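Local coordinates for amyloid-like protein 1 (Homo sapiens, PDB 3PMR) that is a member of the amyloid precursor protein family whose helical E2 domain forms dimers and probably binds heparin, consistent with a role in cell adhesion, at residues D106-A111 with R138-E143; L131-Y136 with Q182-L187. One frame throughout, in Å; residues are numbered along the deposited sequence.

Interaction 1 (D106-A111 with R138-E143)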
# COMPACT_ATOMS: atom_id res chain seq x y z
N ASP B 106 14.01 19.88 -0.12
CA ASP B 106 14.69 20.62 -1.18
C ASP B 106 13.73 21.62 -1.84
O ASP B 106 14.12 22.74 -2.13
CB ASP B 106 15.23 19.67 -2.25
N GLN B 107 12.49 21.21 -2.08
CA GLN B 107 11.54 22.12 -2.71
C GLN B 107 11.15 23.29 -1.81
O GLN B 107 10.87 24.37 -2.30
CB GLN B 107 10.29 21.36 -3.15
CG GLN B 107 10.59 20.43 -4.30
CD GLN B 107 9.40 19.59 -4.70
OE1 GLN B 107 8.43 19.44 -3.95
NE2 GLN B 107 9.47 19.01 -5.90
N ARG B 108 11.15 23.09 -0.50
CA ARG B 108 10.79 24.16 0.42
C ARG B 108 11.91 25.21 0.42
O ARG B 108 11.64 26.41 0.42
CB ARG B 108 10.61 23.60 1.83
CG ARG B 108 10.26 24.65 2.88
CD ARG B 108 10.34 24.08 4.30
NE ARG B 108 11.73 23.80 4.67
CZ ARG B 108 12.18 22.61 5.04
NH1 ARG B 108 11.36 21.56 5.09
NH2 ARG B 108 13.47 22.45 5.32
N ARG B 109 13.15 24.73 0.41
CA ARG B 109 14.32 25.60 0.40
C ARG B 109 14.45 26.36 -0.90
O ARG B 109 14.78 27.54 -0.91
CB ARG B 109 15.58 24.78 0.67
CG ARG B 109 15.62 24.25 2.10
CD ARG B 109 16.53 23.04 2.23
NE ARG B 109 16.72 22.70 3.64
CZ ARG B 109 17.19 21.54 4.07
NH1 ARG B 109 17.54 20.59 3.21
NH2 ARG B 109 17.31 21.33 5.37
N ALA B 110 14.18 25.68 -2.01
CA ALA B 110 14.25 26.35 -3.31
C ALA B 110 13.19 27.46 -3.37
O ALA B 110 13.45 28.55 -3.86
CB ALA B 110 14.02 25.35 -4.43
N ALA B 111 11.99 27.16 -2.87
CA ALA B 111 10.90 28.12 -2.89
C ALA B 111 11.16 29.32 -1.96
O ALA B 111 10.71 30.43 -2.25
CB ALA B 111 9.59 27.43 -2.51
N ARG B 138 2.77 26.45 -0.83
CA ARG B 138 2.39 25.15 -1.35
C ARG B 138 3.44 24.11 -0.96
O ARG B 138 3.12 22.94 -0.76
CB ARG B 138 2.22 25.18 -2.87
CG ARG B 138 1.04 26.04 -3.30
CD ARG B 138 0.54 25.67 -4.68
NE ARG B 138 1.42 24.71 -5.35
N ALA B 139 4.69 24.54 -0.85
CA ALA B 139 5.75 23.63 -0.44
C ALA B 139 5.48 23.25 1.02
O ALA B 139 5.69 22.10 1.42
CB ALA B 139 7.10 24.32 -0.56
N GLU B 140 5.01 24.21 1.82
CA GLU B 140 4.71 23.94 3.23
C GLU B 140 3.45 23.10 3.40
O GLU B 140 3.37 22.28 4.31
CB GLU B 140 4.60 25.25 4.02
CG GLU B 140 5.97 25.79 4.38
CD GLU B 140 6.86 24.71 4.99
OE1 GLU B 140 7.10 24.74 6.22
OE2 GLU B 140 7.32 23.81 4.24
N GLN B 141 2.48 23.29 2.51
CA GLN B 141 1.26 22.50 2.55
C GLN B 141 1.63 21.05 2.27
O GLN B 141 1.14 20.13 2.91
CB GLN B 141 0.26 22.98 1.50
CG GLN B 141 -0.99 22.12 1.44
CD GLN B 141 -1.85 22.42 0.24
OE1 GLN B 141 -1.36 22.49 -0.89
NE2 GLN B 141 -3.15 22.58 0.47
N LYS B 142 2.53 20.85 1.30
CA LYS B 142 2.97 19.49 0.96
C LYS B 142 3.63 18.81 2.17
O LYS B 142 3.40 17.63 2.43
CB LYS B 142 3.94 19.53 -0.22
CG LYS B 142 4.25 18.18 -0.81
CD LYS B 142 4.78 18.31 -2.23
CE LYS B 142 4.67 16.98 -2.94
NZ LYS B 142 3.26 16.49 -2.83
N GLU B 143 4.47 19.55 2.89
CA GLU B 143 5.15 19.03 4.08
C GLU B 143 4.16 18.73 5.21
O GLU B 143 4.32 17.77 5.97
CB GLU B 143 6.20 20.03 4.57
CG GLU B 143 6.84 19.68 5.91
CD GLU B 143 8.14 20.43 6.15
OE1 GLU B 143 8.45 21.34 5.34
OE2 GLU B 143 8.85 20.13 7.14
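Ala139 makes the close backbone approach: its CB rests 3.8 Å from the CA of Arg108, near the carbonyl of Gln107, and the Ala111 methyl lies beside it. With so small a side chain at this point, the axes of the two short helical segments come within 9.0 Å. Glu140 leaves its helix at an angle to segment 106-111, then bends at chi2 so that its carboxylate meets the aliphatic part of Arg108, with OE2 3.0 Å from Arg108 CD, a tight contact. The guanidinium and this carboxylate are turned steeply, 78° apart, and do not form a salt bridge; Glu140 OE1 pairs instead with Arg179. Lys142 runs along the margin, where its CD passes Gln107 OE1 at 4.2 Å and its amine continues to a phosphate ion. Glu143, extended with CG anti to its backbone N, closes the series: Arg108 NH1 donates to its OE1 over 2.9 Å in a moderately bent salt bridge (N-H...O 148°). The acceptor lies near the guanidinium plane, whereas the donor stands somewhat above the carboxylate plane. Arg108 gets there with CG anti to its own backbone N and a turn at chi3, and NH1 also bonds Asn105. Glu140 OE2 and Glu143 OE1 sit 2.9 Å apart as two acceptors, so one carboxylate may have a raised pKa, although Arg108 and Arg179 would offset the repulsion; Glu143 OE2 is bound by Arg179 and His172. An alanine in place of Arg108 would remove the cation bridging to Glu143 and would probably leave the two buried carboxylates less well compensated. This is antiparallel coiled-coil-like packing (crossing angle -160°), with a buried charge cluster, between helices 64-119 and 126-157 of the E2 domain.

Interaction 2 (L131-Y136 with Q182-L187)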
# COMPACT_ATOMS: atom_id res chain seq x y z
N LEU B 131 3.27 35.25 -6.29
CA LEU B 131 3.49 33.93 -6.88
C LEU B 131 4.64 33.16 -6.22
O LEU B 131 4.57 31.95 -6.08
CB LEU B 131 3.74 34.05 -8.39
CG LEU B 131 2.48 34.21 -9.24
CD1 LEU B 131 2.88 34.52 -10.67
CD2 LEU B 131 1.64 32.92 -9.18
N ALA B 132 5.69 33.87 -5.83
CA ALA B 132 6.83 33.22 -5.18
C ALA B 132 6.37 32.76 -3.79
O ALA B 132 6.77 31.70 -3.32
CB ALA B 132 7.97 34.21 -5.06
N LEU B 133 5.54 33.56 -3.15
CA LEU B 133 5.04 33.20 -1.84
C LEU B 133 4.10 32.01 -1.99
O LEU B 133 4.18 31.06 -1.20
CB LEU B 133 4.28 34.39 -1.21
CG LEU B 133 3.70 34.17 0.19
CD1 LEU B 133 4.83 33.84 1.19
CD2 LEU B 133 2.94 35.42 0.63
N ARG B 134 3.23 32.04 -3.00
CA ARG B 134 2.30 30.95 -3.22
C ARG B 134 3.04 29.63 -3.32
O ARG B 134 2.63 28.62 -2.75
CB ARG B 134 1.48 31.16 -4.49
CG ARG B 134 0.63 29.94 -4.86
CD ARG B 134 -0.21 30.17 -6.12
NE ARG B 134 -1.12 29.05 -6.37
CZ ARG B 134 -0.73 27.83 -6.74
NH1 ARG B 134 0.55 27.56 -6.91
NH2 ARG B 134 -1.64 26.88 -6.92
N ARG B 135 4.15 29.64 -4.04
CA ARG B 135 4.95 28.45 -4.23
C ARG B 135 5.55 27.98 -2.90
O ARG B 135 5.63 26.78 -2.64
CB ARG B 135 6.04 28.74 -5.26
CG ARG B 135 7.04 27.62 -5.48
CD ARG B 135 7.68 27.76 -6.85
NE ARG B 135 8.94 27.03 -6.94
CZ ARG B 135 10.12 27.58 -6.72
NH1 ARG B 135 10.21 28.87 -6.39
NH2 ARG B 135 11.23 26.85 -6.80
N TYR B 136 5.96 28.92 -2.05
CA TYR B 136 6.53 28.56 -0.75
C TYR B 136 5.45 27.97 0.15
O TYR B 136 5.68 27.00 0.87
CB TYR B 136 7.15 29.78 -0.08
CG TYR B 136 7.75 29.50 1.28
CD1 TYR B 136 8.91 28.73 1.42
CD2 TYR B 136 7.15 29.99 2.44
CE1 TYR B 136 9.46 28.46 2.68
CE2 TYR B 136 7.69 29.73 3.70
CZ TYR B 136 8.84 28.97 3.81
OH TYR B 136 9.37 28.72 5.06
N GLN B 182 6.88 33.24 9.80
CA GLN B 182 8.15 33.90 9.57
C GLN B 182 8.20 34.45 8.12
O GLN B 182 8.71 35.54 7.90
CB GLN B 182 9.32 32.93 9.80
CG GLN B 182 9.79 32.78 11.26
CD GLN B 182 10.84 31.67 11.45
OE1 GLN B 182 11.39 31.15 10.48
NE2 GLN B 182 11.13 31.31 12.70
N SER B 183 7.65 33.71 7.16
CA SER B 183 7.66 34.17 5.76
C SER B 183 6.77 35.39 5.61
O SER B 183 7.14 36.35 4.93
CB SER B 183 7.18 33.07 4.79
OG SER B 183 5.78 32.83 4.88
N LEU B 184 5.59 35.36 6.23
CA LEU B 184 4.67 36.49 6.17
C LEU B 184 5.29 37.68 6.91
O LEU B 184 4.90 38.82 6.68
CB LEU B 184 3.33 36.12 6.81
CG LEU B 184 2.24 35.56 5.88
CD1 LEU B 184 2.83 34.91 4.65
CD2 LEU B 184 1.40 34.58 6.67
N GLY B 185 6.24 37.40 7.79
CA GLY B 185 6.91 38.46 8.52
C GLY B 185 7.94 39.13 7.63
O GLY B 185 8.24 40.31 7.78
N LEU B 186 8.49 38.36 6.69
CA LEU B 186 9.47 38.92 5.77
C LEU B 186 8.76 39.91 4.86
O LEU B 186 9.32 40.94 4.50
CB LEU B 186 10.12 37.81 4.95
CG LEU B 186 11.30 37.06 5.59
CD1 LEU B 186 11.44 35.69 4.95
CD2 LEU B 186 12.57 37.88 5.42
N LEU B 187 7.53 39.57 4.49
CA LEU B 187 6.70 40.38 3.61
C LEU B 187 6.22 41.66 4.29
O LEU B 187 5.86 42.62 3.61
CB LEU B 187 5.47 39.59 3.16
CG LEU B 187 4.43 40.39 2.37
CD1 LEU B 187 5.04 40.84 1.04
CD2 LEU B 187 3.19 39.55 2.12
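Leu133 and Tyr136 both set CG anti to their backbone N, Leu133 with chi1 at -179°, and so send their side chains from successive turns of one helix toward segment 182-187. Ser183 answers with OG in the crowded position between its backbone N and carbonyl carbon (chi1 73°). That turn lets the hydroxyl bond back to the carbonyl of Val180 in its own helix, so a buried polar group is satisfied without a partner across the interface and the serine can serve as a packing residue. Its CB comes obliquely to the Tyr136 ring, 3.6 Å from CE2, with OG beside the same ring atom, while OG also lies 3.9 Å from Leu133 CD1.

Leu133 works with both of its methyl groups. CD1 covers the serine hydroxyl and reaches Leu184 CD1. CD2 touches that same Leu184 methyl at 4.1 Å and extends to Leu187 CD2 at 4.4 Å, one turn further on. The side chains of Leu133 and Leu184 cross at about a right angle, and their methyl branches make the contact. Leu184 leaves its backbone pointing across segment 131-136 rather than at it, and swings its CD1 back to Leu133 through torsions that lie off the usual staggered values.

The spacing is generous: the axes of the two short segments come no nearer than 11.6 Å, and the nearest CA pair, Leu133 and Ser183, is 8.1 Å apart, so Leu133 and Tyr136 do most of the reaching across. Ile201 of helix 191-207 also packs on Leu133 and Leu187, and Phe115 of helix 64-119 on Leu133. Apolar side chains from several helices thus converge on Leu133, here between two almost antiparallel segments (170°), as in the hydrophobic core of an up-and-down helical bundle, which the C-terminal half of this E2 domain forms.

Helix 126-157 belongs to both interactions: it meets helix 64-119 in interaction 1 and helix 159-187 in interaction 2, so it is the element they share. The two contacts lie on the same side of the chain's centre, about 11 Å apart between their centres, and touch where Ala111 and Arg108 pack against Tyr136 and Arg135. Their chemistry separates them. Interaction 1 is only partly buried: exposed Gln107 and Lys142 mark its margin, and charged groups carry much of it at close helix spacing. Interaction 2 is buried, further from the chain's centre, wider in spacing and almost wholly apolar, its serine hydroxyl bonded within its own helix.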